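Local coordinates for protein SusD homolog (Bacteroides thetaiotaomicron VPI-5482, PDB 3FDH) that probably binds glycans at the outer membrane as a SusD/RagB-family lipoprotein, delivering them for import, at residues F197-M207 with L332-L341. Sequence-based numbering, arbitrary orientation.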
ATOM      1  N   PHE A 197      15.671   2.881   2.679  1.00 27.55           N
ATOM      2  CA  PHE A 197      14.407   2.131   2.628  1.00 27.75           C
ATOM      3  C   PHE A 197      14.168   1.506   4.011  1.00 28.68           C
ATOM      4  O   PHE A 197      13.075   1.605   4.586  1.00 27.68           O
ATOM      5  CB  PHE A 197      14.460   1.088   1.484  1.00 27.75           C
ATOM      6  CG  PHE A 197      13.237   0.212   1.335  1.00 28.05           C
ATOM      7  CD1 PHE A 197      11.954   0.653   1.693  1.00 26.80           C
ATOM      8  CD2 PHE A 197      13.364  -1.039   0.731  1.00 28.02           C
ATOM      9  CE1 PHE A 197      10.827  -0.193   1.535  1.00 21.67           C
ATOM     10  CE2 PHE A 197      12.256  -1.866   0.548  1.00 29.60           C
ATOM     11  CZ  PHE A 197      10.989  -1.417   0.916  1.00 26.10           C
ATOM     12  N   ALA A 198      15.203   0.908   4.589  1.00 30.50           N
ATOM     13  CA  ALA A 198      15.038   0.282   5.937  1.00 28.23           C
ATOM     14  C   ALA A 198      14.586   1.323   6.984  1.00 27.79           C
ATOM     15  O   ALA A 198      13.725   1.070   7.808  1.00 26.91           O
ATOM     16  CB  ALA A 198      16.337  -0.398   6.396  1.00 27.47           C
ATOM     17  N   TYR A 199      15.175   2.506   6.940  1.00 28.16           N
ATOM     18  CA  TYR A 199      14.805   3.584   7.882  1.00 27.99           C
ATOM     19  C   TYR A 199      13.422   4.093   7.609  1.00 27.22           C
ATOM     20  O   TYR A 199      12.707   4.504   8.510  1.00 30.19           O
ATOM     21  CB  TYR A 199      15.796   4.762   7.860  1.00 27.65           C
ATOM     22  CG  TYR A 199      16.978   4.494   8.742  1.00 28.96           C
ATOM     23  CD1 TYR A 199      16.840   4.453  10.131  1.00 29.52           C
ATOM     24  CD2 TYR A 199      18.227   4.259   8.201  1.00 31.46           C
ATOM     25  CE1 TYR A 199      17.902   4.179  10.943  1.00 33.68           C
ATOM     26  CE2 TYR A 199      19.323   4.004   9.020  1.00 31.98           C
ATOM     27  CZ  TYR A 199      19.148   3.961  10.380  1.00 34.52           C
ATOM     28  OH  TYR A 199      20.238   3.701  11.175  1.00 36.52           O
ATOM     29  N   GLY A 200      13.050   4.057   6.342  1.00 27.91           N
ATOM     30  CA  GLY A 200      11.721   4.518   5.923  1.00 27.52           C
ATOM     31  C   GLY A 200      10.723   3.598   6.511  1.00 26.38           C
ATOM     32  O   GLY A 200       9.668   4.042   7.040  1.00 28.96           O
ATOM     33  N   LEU A 201      11.083   2.303   6.524  1.00 26.85           N
ATOM     34  CA  LEU A 201      10.151   1.276   7.075  1.00 27.62           C
ATOM     35  C   LEU A 201      10.062   1.391   8.605  1.00 27.66           C
ATOM     36  O   LEU A 201       9.005   1.206   9.218  1.00 28.85           O
ATOM     37  CB  LEU A 201      10.542  -0.138   6.628  1.00 29.48           C
ATOM     38  CG  LEU A 201      10.333  -0.491   5.152  1.00 30.37           C
ATOM     39  CD1 LEU A 201      10.907  -1.886   4.864  1.00 24.61           C
ATOM     40  CD2 LEU A 201       8.863  -0.409   4.778  1.00 26.23           C
ATOM     41  N   LYS A 202      11.185   1.729   9.228  1.00 28.93           N
ATOM     42  CA  LYS A 202      11.173   1.975  10.654  1.00 29.20           C
ATOM     43  C   LYS A 202      10.234   3.125  10.978  1.00 28.16           C
ATOM     44  O   LYS A 202       9.558   3.128  11.987  1.00 30.00           O
ATOM     45  CB  LYS A 202      12.576   2.236  11.235  1.00 29.91           C
ATOM     46  CG  LYS A 202      13.390   0.923  11.355  1.00 30.40           C
ATOM     47  CD  LYS A 202      14.650   1.010  12.191  1.00 34.95           C
ATOM     48  CE  LYS A 202      14.323   0.996  13.644  1.00 42.66           C
ATOM     49  NZ  LYS A 202      15.520   0.864  14.490  1.00 39.12           N
ATOM     50  N   ALA A 203      10.163   4.099  10.108  1.00 29.15           N
ATOM     51  CA  ALA A 203       9.257   5.224  10.337  1.00 29.24           C
ATOM     52  C   ALA A 203       7.827   4.729  10.196  1.00 31.10           C
ATOM     53  O   ALA A 203       6.968   4.964  11.057  1.00 30.17           O
ATOM     54  CB  ALA A 203       9.541   6.357   9.384  1.00 27.14           C
ATOM     55  N   ARG A 204       7.561   4.016   9.101  1.00 32.43           N
ATOM     56  CA  ARG A 204       6.198   3.519   8.840  1.00 30.47           C
ATOM     57  C   ARG A 204       5.695   2.692   9.995  1.00 29.41           C
ATOM     58  O   ARG A 204       4.559   2.828  10.465  1.00 30.83           O
ATOM     59  CB  ARG A 204       6.166   2.655   7.567  1.00 30.62           C
ATOM     60  CG  ARG A 204       4.865   1.867   7.369  1.00 27.58           C
ATOM     61  CD  ARG A 204       4.960   0.913   6.156  1.00 29.60           C
ATOM     62  NE  ARG A 204       4.795   1.558   4.838  1.00 31.20           N
ATOM     63  CZ  ARG A 204       4.729   0.867   3.704  1.00 33.63           C
ATOM     64  NH1 ARG A 204       4.849  -0.454   3.718  1.00 35.94           N
ATOM     65  NH2 ARG A 204       4.508   1.472   2.566  1.00 35.06           N
ATOM     66  N   TYR A 205       6.566   1.837  10.486  1.00 28.16           N
ATOM     67  CA  TYR A 205       6.174   0.844  11.513  1.00 29.42           C
ATOM     68  C   TYR A 205       6.126   1.431  12.916  1.00 30.85           C
ATOM     69  O   TYR A 205       5.371   0.970  13.760  1.00 30.60           O
ATOM     70  CB  TYR A 205       7.058  -0.403  11.486  1.00 30.61           C
ATOM     71  CG  TYR A 205       7.077  -1.117  10.141  1.00 31.39           C
ATOM     72  CD1 TYR A 205       5.915  -1.290   9.388  1.00 32.29           C
ATOM     73  CD2 TYR A 205       8.249  -1.675   9.657  1.00 29.55           C
ATOM     74  CE1 TYR A 205       5.957  -1.952   8.163  1.00 29.16           C
ATOM     75  CE2 TYR A 205       8.297  -2.360   8.448  1.00 27.15           C
ATOM     76  CZ  TYR A 205       7.168  -2.482   7.696  1.00 32.66           C
ATOM     77  OH  TYR A 205       7.265  -3.149   6.492  1.00 29.83           O
ATOM     78  N   THR A 206       6.928   2.470  13.140  1.00 31.10           N
ATOM     79  CA  THR A 206       6.886   3.177  14.414  1.00 29.96           C
ATOM     80  C   THR A 206       5.535   3.886  14.537  1.00 29.57           C
ATOM     81  O   THR A 206       4.833   3.792  15.567  1.00 29.35           O
ATOM     82  CB  THR A 206       8.074   4.145  14.586  1.00 31.34           C
ATOM     83  OG1 THR A 206       9.294   3.377  14.574  1.00 29.80           O
ATOM     84  CG2 THR A 206       7.953   4.938  15.915  1.00 28.46           C
HETATM   85  N   MSE A 207       5.154   4.577  13.476  1.00 26.90           N
HETATM   86  CA  MSE A 207       3.868   5.285  13.499  1.00 28.20           C
HETATM   87  C   MSE A 207       2.732   4.275  13.563  1.00 29.33           C
HETATM   88  O   MSE A 207       1.692   4.507  14.190  1.00 29.63           O
HETATM   89  CB  MSE A 207       3.715   6.202  12.288  1.00 30.00           C
HETATM   90  CG  MSE A 207       2.462   7.049  12.389  1.00 33.12           C
HETATM   91 SE   MSE A 207       2.593   8.396  13.716  0.75 24.49          SE
HETATM   92  CE  MSE A 207       3.646   9.422  12.557  1.00 23.62           C
ATOM     93  N   LEU A 332       6.792   0.117  -3.132  1.00 26.65           N
ATOM     94  CA  LEU A 332       6.863  -0.612  -1.854  1.00 27.95           C
ATOM     95  C   LEU A 332       6.828   0.421  -0.749  1.00 29.21           C
ATOM     96  O   LEU A 332       6.291   0.177   0.330  1.00 30.83           O
ATOM     97  CB  LEU A 332       8.054  -1.533  -1.736  1.00 27.70           C
ATOM     98  CG  LEU A 332       8.005  -2.789  -2.612  1.00 29.73           C
ATOM     99  CD1 LEU A 332       9.226  -3.709  -2.336  1.00 29.64           C
ATOM    100  CD2 LEU A 332       6.724  -3.581  -2.402  1.00 33.08           C
HETATM  101  N   MSE A 333       7.399   1.586  -1.042  1.00 29.68           N
HETATM  102  CA  MSE A 333       7.262   2.717  -0.131  1.00 28.97           C
HETATM  103  C   MSE A 333       7.695   3.955  -0.846  1.00 29.30           C
HETATM  104  O   MSE A 333       8.832   4.032  -1.350  1.00 27.99           O
HETATM  105  CB  MSE A 333       8.006   2.512   1.193  1.00 31.24           C
HETATM  106  CG  MSE A 333       7.531   3.538   2.266  1.00 31.16           C
HETATM  107 SE   MSE A 333       8.640   3.632   3.862  0.75 22.98          SE
HETATM  108  CE  MSE A 333       7.896   5.290   4.537  1.00 23.61           C
ATOM    109  N   SER A 334       6.750   4.894  -0.931  1.00 29.08           N
ATOM    110  CA  SER A 334       6.964   6.147  -1.650  1.00 28.15           C
ATOM    111  C   SER A 334       7.582   7.273  -0.851  1.00 28.99           C
ATOM    112  O   SER A 334       7.528   7.340   0.379  1.00 29.40           O
ATOM    113  CB  SER A 334       5.670   6.622  -2.258  1.00 28.04           C
ATOM    114  OG  SER A 334       4.740   6.976  -1.252  1.00 26.77           O
ATOM    115  N   TYR A 335       8.198   8.182  -1.608  1.00 27.56           N
ATOM    116  CA  TYR A 335       8.740   9.360  -1.006  1.00 28.22           C
ATOM    117  C   TYR A 335       7.609  10.173  -0.403  1.00 26.71           C
ATOM    118  O   TYR A 335       7.730  10.703   0.703  1.00 25.61           O
ATOM    119  CB  TYR A 335       9.503  10.187  -2.025  1.00 27.47           C
ATOM    120  CG  TYR A 335       9.983  11.543  -1.534  1.00 28.07           C
ATOM    121  CD1 TYR A 335      10.930  11.671  -0.535  1.00 27.63           C
ATOM    122  CD2 TYR A 335       9.494  12.716  -2.114  1.00 28.29           C
ATOM    123  CE1 TYR A 335      11.337  12.923  -0.101  1.00 28.76           C
ATOM    124  CE2 TYR A 335       9.924  13.959  -1.708  1.00 31.45           C
ATOM    125  CZ  TYR A 335      10.835  14.065  -0.714  1.00 34.77           C
ATOM    126  OH  TYR A 335      11.252  15.335  -0.351  1.00 30.87           O
ATOM    127  N   HIS A 336       6.473  10.209  -1.094  1.00 27.68           N
ATOM    128  CA  HIS A 336       5.340  11.006  -0.591  1.00 27.95           C
ATOM    129  C   HIS A 336       4.856  10.432   0.717  1.00 29.51           C
ATOM    130  O   HIS A 336       4.557  11.185   1.630  1.00 27.86           O
ATOM    131  CB  HIS A 336       4.175  11.287  -1.592  1.00 30.05           C
ATOM    132  CG  HIS A 336       3.646  10.095  -2.313  1.00 26.90           C
ATOM    133  ND1 HIS A 336       4.224   9.616  -3.480  1.00 29.00           N
ATOM    134  CD2 HIS A 336       2.568   9.307  -2.062  1.00 29.46           C
ATOM    135  CE1 HIS A 336       3.528   8.566  -3.895  1.00 32.31           C
ATOM    136  NE2 HIS A 336       2.535   8.347  -3.038  1.00 27.91           N
ATOM    137  N   GLU A 337       4.786   9.110   0.803  1.00 29.98           N
ATOM    138  CA  GLU A 337       4.355   8.481   2.060  1.00 29.53           C
ATOM    139  C   GLU A 337       5.301   8.896   3.182  1.00 29.93           C
ATOM    140  O   GLU A 337       4.891   9.202   4.301  1.00 31.55           O
ATOM    141  CB  GLU A 337       4.305   6.943   1.997  1.00 30.06           C
ATOM    142  CG  GLU A 337       4.036   6.371   3.354  1.00 29.18           C
ATOM    143  CD  GLU A 337       4.118   4.860   3.468  1.00 32.03           C
ATOM    144  OE1 GLU A 337       4.128   4.106   2.465  1.00 32.28           O
ATOM    145  OE2 GLU A 337       4.236   4.424   4.607  1.00 30.53           O
ATOM    146  N   LEU A 338       6.576   8.943   2.876  1.00 30.20           N
ATOM    147  CA  LEU A 338       7.560   9.277   3.920  1.00 29.89           C
ATOM    148  C   LEU A 338       7.368  10.726   4.389  1.00 29.18           C
ATOM    149  O   LEU A 338       7.519  11.076   5.561  1.00 29.74           O
ATOM    150  CB  LEU A 338       8.983   9.051   3.398  1.00 29.26           C
ATOM    151  CG  LEU A 338      10.100   9.181   4.416  1.00 25.39           C
ATOM    152  CD1 LEU A 338      10.129   7.975   5.319  1.00 28.18           C
ATOM    153  CD2 LEU A 338      11.445   9.400   3.660  1.00 27.83           C
HETATM  154  N   MSE A 339       7.005  11.569   3.461  1.00 28.90           N
HETATM  155  CA  MSE A 339       6.813  13.000   3.795  1.00 31.32           C
HETATM  156  C   MSE A 339       5.535  13.214   4.571  1.00 30.45           C
HETATM  157  O   MSE A 339       5.440  14.154   5.370  1.00 29.36           O
HETATM  158  CB  MSE A 339       6.864  13.901   2.548  1.00 30.91           C
HETATM  159  CG  MSE A 339       8.249  13.926   1.853  1.00 27.98           C
HETATM  160 SE   MSE A 339       9.698  14.518   3.012  0.75 26.11          SE
HETATM  161  CE  MSE A 339      10.348  12.947   3.693  1.00 25.06           C
ATOM    162  N   PHE A 340       4.569  12.329   4.337  1.00 28.80           N
ATOM    163  CA  PHE A 340       3.294  12.348   5.061  1.00 28.98           C
ATOM    164  C   PHE A 340       3.503  11.832   6.474  1.00 29.01           C
ATOM    165  O   PHE A 340       2.816  12.233   7.425  1.00 29.05           O
ATOM    166  CB  PHE A 340       2.193  11.570   4.344  1.00 28.94           C
ATOM    167  CG  PHE A 340       1.562  12.312   3.198  1.00 27.64           C
ATOM    168  CD1 PHE A 340       0.795  13.463   3.428  1.00 29.22           C
ATOM    169  CD2 PHE A 340       1.694  11.856   1.902  1.00 27.60           C
ATOM    170  CE1 PHE A 340       0.222  14.174   2.385  1.00 26.42           C
ATOM    171  CE2 PHE A 340       1.126  12.573   0.851  1.00 25.51           C
ATOM    172  CZ  PHE A 340       0.361  13.727   1.110  1.00 30.90           C
ATOM    173  N   LEU A 341       4.480  10.951   6.619  1.00 27.05           N
ATOM    174  CA  LEU A 341       4.821  10.443   7.945  1.00 27.17           C
ATOM    175  C   LEU A 341       5.481  11.544   8.719  1.00 28.95           C
ATOM    176  O   LEU A 341       5.232  11.770   9.905  1.00 30.09           O
ATOM    177  CB  LEU A 341       5.708   9.201   7.874  1.00 25.40           C
ATOM    178  CG  LEU A 341       5.003   7.878   7.596  1.00 28.46           C
ATOM    179  CD1 LEU A 341       5.963   6.773   7.120  1.00 27.19           C
ATOM    180  CD2 LEU A 341       4.250   7.497   8.854  1.00 30.11           C
TER
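Arg204 reaches across to Glu337 and grips it side-on, NE to OE2 at 2.9 Å and NH2 to OE1 at 2.7 Å, the latter almost straight. Both oxygens offer their syn lone pairs, and the paired bonds keep guanidinium and carboxylate nearly coplanar and fix their rotation. The long arginine suits this span: CG stands anti to the backbone N (chi1 168°), and the chain stays extended until a bend at chi3 (-78°) turns the NE and NH2 edge to the acid. NH2 adds a weak bond to Leu332 O, which also accepts from the Tyr118 hydroxyl. Glu433 comes close to Glu337 OE2, and Arg204, its long, weak ion-pair partner, probably offsets the repulsion between the acids. Beside this, Met333, modelled as selenomethionine, lays its long, unbranched chain against Gly200, CE 3.3 Å from Gly200 O; Gly200 has no side chain to obstruct the selenium. Apolar Ala203, Leu338 and Leu341 fill the helix interface, Leu341 resting CD1 on Arg204 CA (3.7 Å) and CD2 on Met207 CB. Ser334 N-caps helix 335-348 by accepting from Glu337 N. Segments 197-207 and 335-341 cross at 47°, a buried salt bridge joining helix 191-208 to the start of helix 335-348 in the mainly helical SusD-like fold.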